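Local atomic coordinates of MHC class I antigen (Ctenopharyngodon idella, PDB entry 5H5Z), a protein that probably presents short peptides to T cells, holding them in the groove of its alpha 1 and alpha 2 domains. Residues W48-Y57 and W163-T174. Sequence-based numbering, arbitrary orientation.
Sequences WIRQNEGADY and WLKKYVAYGKDT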
loop_
_atom_site.group_PDB
_atom_site.type_symbol
_atom_site.label_atom_id
_atom_site.label_comp_id
_atom_site.label_asym_id
_atom_site.label_seq_id
_atom_site.Cartn_x
_atom_site.Cartn_y
_atom_site.Cartn_z
ATOM N N TRP A 48 4.734 -9.824 16.000
ATOM C CA TRP A 48 3.755 -10.857 16.368
ATOM C C TRP A 48 3.971 -12.201 15.670
ATOM O O TRP A 48 3.692 -13.241 16.264
ATOM C CB TRP A 48 2.302 -10.370 16.270
ATOM C CG TRP A 48 1.859 -9.878 14.922
ATOM C CD1 TRP A 48 1.739 -8.572 14.525
ATOM C CD2 TRP A 48 1.436 -10.676 13.811
ATOM N NE1 TRP A 48 1.284 -8.510 13.228
ATOM C CE2 TRP A 48 1.097 -9.787 12.763
ATOM C CE3 TRP A 48 1.333 -12.059 13.586
ATOM C CZ2 TRP A 48 0.646 -10.236 11.515
ATOM C CZ3 TRP A 48 0.886 -12.504 12.345
ATOM C CH2 TRP A 48 0.550 -11.589 11.321
ATOM N N ILE A 49 4.456 -12.193 14.425
ATOM C CA ILE A 49 4.793 -13.451 13.752
ATOM C C ILE A 49 6.107 -14.035 14.287
ATOM O O ILE A 49 6.219 -15.255 14.441
ATOM C CB ILE A 49 4.741 -13.369 12.193
ATOM C CG1 ILE A 49 4.775 -14.768 11.565
ATOM C CG2 ILE A 49 5.846 -12.489 11.613
ATOM C CD1 ILE A 49 3.502 -15.567 11.756
ATOM N N ARG A 50 7.073 -13.165 14.598
ATOM C CA ARG A 50 8.361 -13.579 15.174
ATOM C C ARG A 50 8.190 -14.298 16.508
ATOM O O ARG A 50 8.881 -15.278 16.789
ATOM C CB ARG A 50 9.295 -12.380 15.381
ATOM C CG ARG A 50 9.854 -11.765 14.111
ATOM C CD ARG A 50 10.881 -10.692 14.429
ATOM N NE ARG A 50 11.331 -9.998 13.222
ATOM C CZ ARG A 50 10.865 -8.822 12.801
ATOM N NH1 ARG A 50 9.930 -8.179 13.494
ATOM N NH2 ARG A 50 11.343 -8.282 11.685
ATOM N N GLN A 51 7.267 -13.803 17.326
ATOM C CA GLN A 51 7.073 -14.324 18.677
ATOM C C GLN A 51 6.302 -15.642 18.697
ATOM O O GLN A 51 6.285 -16.346 19.713
ATOM C CB GLN A 51 6.358 -13.286 19.542
ATOM C CG GLN A 51 7.220 -12.084 19.899
ATOM C CD GLN A 51 6.552 -11.143 20.884
ATOM O OE1 GLN A 51 5.349 -10.887 20.807
ATOM N NE2 GLN A 51 7.337 -10.611 21.809
ATOM N N ASN A 52 5.683 -15.983 17.570
ATOM C CA ASN A 52 4.714 -17.074 17.536
ATOM C C ASN A 52 4.980 -18.195 16.536
ATOM O O ASN A 52 4.362 -19.256 16.617
ATOM C CB ASN A 52 3.311 -16.509 17.362
ATOM C CG ASN A 52 2.811 -15.830 18.615
ATOM O OD1 ASN A 52 2.475 -16.496 19.596
ATOM N ND2 ASN A 52 2.769 -14.501 18.598
ATOM N N GLU A 53 5.886 -17.957 15.593
ATOM C CA GLU A 53 6.356 -19.010 14.703
ATOM C C GLU A 53 7.873 -18.961 14.641
ATOM O O GLU A 53 8.480 -17.940 14.981
ATOM C CB GLU A 53 5.751 -18.871 13.297
ATOM C CG GLU A 53 4.235 -19.020 13.221
ATOM C CD GLU A 53 3.736 -20.421 13.541
ATOM O OE1 GLU A 53 2.513 -20.576 13.721
ATOM O OE2 GLU A 53 4.549 -21.364 13.613
ATOM N N GLY A 54 8.482 -20.064 14.220
ATOM C CA GLY A 54 9.932 -20.166 14.192
ATOM C C GLY A 54 10.458 -20.895 12.976
ATOM O O GLY A 54 9.829 -20.885 11.913
ATOM N N ALA A 55 11.609 -21.539 13.150
ATOM C CA ALA A 55 12.338 -22.182 12.059
ATOM C C ALA A 55 11.496 -23.133 11.207
ATOM O O ALA A 55 11.528 -23.039 9.983
ATOM C CB ALA A 55 13.575 -22.890 12.591
ATOM N N ASP A 56 10.743 -24.030 11.848
ATOM C CA ASP A 56 9.897 -24.998 11.132
ATOM C C ASP A 56 8.894 -24.327 10.192
ATOM O O ASP A 56 8.754 -24.729 9.031
ATOM C CB ASP A 56 9.156 -25.919 12.112
ATOM C CG ASP A 56 9.953 -27.171 12.466
ATOM O OD1 ASP A 56 11.185 -27.208 12.240
ATOM O OD2 ASP A 56 9.339 -28.130 12.980
ATOM N N TYR A 57 8.206 -23.310 10.703
ATOM C CA TYR A 57 7.246 -22.532 9.920
ATOM C C TYR A 57 7.906 -21.874 8.707
ATOM O O TYR A 57 7.415 -21.986 7.579
ATOM C CB TYR A 57 6.578 -21.477 10.811
ATOM C CG TYR A 57 5.680 -20.504 10.070
ATOM C CD1 TYR A 57 4.325 -20.779 9.878
ATOM C CD2 TYR A 57 6.185 -19.295 9.575
ATOM C CE1 TYR A 57 3.500 -19.886 9.202
ATOM C CE2 TYR A 57 5.372 -18.399 8.894
ATOM C CZ TYR A 57 4.027 -18.700 8.714
ATOM O OH TYR A 57 3.208 -17.813 8.043
ATOM N N TRP A 163 -5.393 -20.302 9.191
ATOM C CA TRP A 163 -4.176 -19.552 9.477
ATOM C C TRP A 163 -4.461 -18.093 9.821
ATOM O O TRP A 163 -3.831 -17.541 10.723
ATOM C CB TRP A 163 -3.171 -19.677 8.328
ATOM C CG TRP A 163 -2.406 -20.962 8.405
ATOM C CD1 TRP A 163 -2.639 -22.100 7.696
ATOM C CD2 TRP A 163 -1.298 -21.240 9.264
ATOM N NE1 TRP A 163 -1.740 -23.081 8.058
ATOM C CE2 TRP A 163 -0.903 -22.576 9.021
ATOM C CE3 TRP A 163 -0.595 -20.487 10.216
ATOM C CZ2 TRP A 163 0.167 -23.176 9.692
ATOM C CZ3 TRP A 163 0.470 -21.089 10.888
ATOM C CH2 TRP A 163 0.839 -22.420 10.618
ATOM N N LEU A 164 -5.405 -17.473 9.113
ATOM C CA LEU A 164 -5.815 -16.116 9.456
ATOM C C LEU A 164 -6.227 -16.039 10.931
ATOM O O LEU A 164 -5.770 -15.162 11.666
ATOM C CB LEU A 164 -6.945 -15.631 8.543
ATOM C CG LEU A 164 -7.566 -14.273 8.896
ATOM C CD1 LEU A 164 -6.531 -13.151 8.951
ATOM C CD2 LEU A 164 -8.674 -13.932 7.916
ATOM N N LYS A 165 -7.064 -16.975 11.367
ATOM C CA LYS A 165 -7.474 -17.030 12.777
ATOM C C LYS A 165 -6.277 -17.098 13.745
ATOM O O LYS A 165 -6.266 -16.414 14.782
ATOM C CB LYS A 165 -8.460 -18.180 13.017
ATOM C CG LYS A 165 -9.834 -17.937 12.401
ATOM C CD LYS A 165 -10.750 -19.143 12.539
ATOM C CE LYS A 165 -12.121 -18.838 11.953
ATOM N NZ LYS A 165 -12.908 -20.072 11.692
ATOM N N LYS A 166 -5.274 -17.903 13.399
ATOM C CA LYS A 166 -4.043 -17.987 14.188
ATOM C C LYS A 166 -3.304 -16.649 14.230
ATOM O O LYS A 166 -2.873 -16.215 15.301
ATOM C CB LYS A 166 -3.110 -19.088 13.662
ATOM C CG LYS A 166 -3.548 -20.517 13.933
ATOM C CD LYS A 166 -2.672 -21.476 13.137
ATOM C CE LYS A 166 -2.314 -22.713 13.935
ATOM N NZ LYS A 166 -1.372 -22.413 15.052
ATOM N N TYR A 167 -3.167 -16.000 13.067
ATOM C CA TYR A 167 -2.463 -14.717 12.968
ATOM C C TYR A 167 -3.162 -13.619 13.759
ATOM O O TYR A 167 -2.503 -12.796 14.404
ATOM C CB TYR A 167 -2.294 -14.278 11.501
ATOM C CG TYR A 167 -1.519 -15.255 10.630
ATOM C CD1 TYR A 167 -0.507 -16.061 11.171
ATOM C CD2 TYR A 167 -1.785 -15.359 9.264
ATOM C CE1 TYR A 167 0.205 -16.948 10.378
ATOM C CE2 TYR A 167 -1.078 -16.256 8.459
ATOM C CZ TYR A 167 -0.084 -17.042 9.023
ATOM O OH TYR A 167 0.628 -17.923 8.241
ATOM N N VAL A 168 -4.494 -13.613 13.711
ATOM C CA VAL A 168 -5.291 -12.617 14.432
ATOM C C VAL A 168 -5.058 -12.759 15.939
ATOM O O VAL A 168 -4.889 -11.757 16.630
ATOM C CB VAL A 168 -6.791 -12.672 14.055
ATOM C CG1 VAL A 168 -7.621 -11.744 14.937
ATOM C CG2 VAL A 168 -6.976 -12.281 12.594
ATOM N N ALA A 169 -5.006 -13.999 16.431
ATOM C CA ALA A 169 -4.686 -14.250 17.840
ATOM C C ALA A 169 -3.253 -13.838 18.200
ATOM O O ALA A 169 -3.029 -13.200 19.234
ATOM C CB ALA A 169 -4.944 -15.707 18.204
ATOM N N TYR A 170 -2.289 -14.196 17.351
ATOM C CA TYR A 170 -0.895 -13.777 17.538
ATOM C C TYR A 170 -0.767 -12.257 17.652
ATOM O O TYR A 170 -0.071 -11.752 18.534
ATOM C CB TYR A 170 -0.009 -14.217 16.367
ATOM C CG TYR A 170 0.160 -15.704 16.142
ATOM C CD1 TYR A 170 -0.102 -16.644 17.149
ATOM C CD2 TYR A 170 0.625 -16.168 14.918
ATOM C CE1 TYR A 170 0.079 -18.001 16.922
ATOM C CE2 TYR A 170 0.807 -17.519 14.679
ATOM C CZ TYR A 170 0.533 -18.429 15.679
ATOM O OH TYR A 170 0.723 -19.762 15.421
ATOM N N GLY A 171 -1.430 -11.536 16.751
ATOM C CA GLY A 171 -1.283 -10.086 16.678
ATOM C C GLY A 171 -2.483 -9.292 17.158
ATOM O O GLY A 171 -2.647 -8.140 16.774
ATOM N N LYS A 172 -3.303 -9.902 18.013
ATOM C CA LYS A 172 -4.580 -9.320 18.443
ATOM C C LYS A 172 -4.484 -7.858 18.865
ATOM O O LYS A 172 -5.231 -7.010 18.361
ATOM C CB LYS A 172 -5.201 -10.153 19.572
ATOM C CG LYS A 172 -6.646 -9.792 19.872
ATOM C CD LYS A 172 -7.132 -10.474 21.138
ATOM C CE LYS A 172 -8.430 -9.867 21.655
ATOM N NZ LYS A 172 -9.588 -10.111 20.747
ATOM N N ASP A 173 -3.566 -7.567 19.782
ATOM C CA ASP A 173 -3.442 -6.219 20.326
ATOM C C ASP A 173 -3.054 -5.195 19.244
ATOM O O ASP A 173 -3.547 -4.066 19.238
ATOM C CB ASP A 173 -2.461 -6.205 21.504
ATOM C CG ASP A 173 -2.905 -7.107 22.659
ATOM O OD1 ASP A 173 -4.111 -7.115 23.023
ATOM O OD2 ASP A 173 -2.033 -7.812 23.213
ATOM N N THR A 174 -2.202 -5.608 18.311
ATOM C CA THR A 174 -1.791 -4.741 17.211
ATOM C C THR A 174 -2.904 -4.588 16.177
ATOM O O THR A 174 -3.198 -3.482 15.730
ATOM C CB THR A 174 -0.523 -5.276 16.520
ATOM O OG1 THR A 174 0.468 -5.576 17.510
ATOM C CG2 THR A 174 0.031 -4.245 15.539
HETATM O O HOH W 1 1.707 -12.829 20.724
HETATM O O HOH W 2 2.491 -20.820 18.032
HETATM O O HOH W 3 1.509 -22.996 14.485
#
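W48 packs flat against the kink where helix 148-170 gives way to 172-175: the CA of G171 sits over one face of its indole, 3.6 Å from W48 CG. The six-membered ring of the indole continues to Y167, W48 CZ3 lying 3.7 Å from Y167 CB, while the tip of I49 lies beside the Y167 ring. This is the tight, buried part, and F32 of strand 30-36 meets both the W48 and Y167 rings. On the peptide side, Y57 and Y167 approach from opposite directions and hydrogen-bond, Y57 OH to Y167 OH, 2.6 Å; Y167 OH also hydrogen-bonds the backbone of the bound peptide. The outer side is wetter. There the N52 amide stacks on the Y170 ring, planes only 3° apart, and N52 CB lies 3.3 Å above the Y170 ring centre. An almost straight bond from N52 ND2 to W48 O, 2.8 Å, fixes that amide's rotation. E53 bends at chi2 (-67°), bringing E53 OE1 to 2.6 Å from Y170 OH, which donates from above the carboxylate plane. K166 reaches OE1 through a water. Y57 thus backs the peptide-binding Y167, consistent with closing one groove end as in other class I molecules, while the nearby lysine probably favours a charged E53.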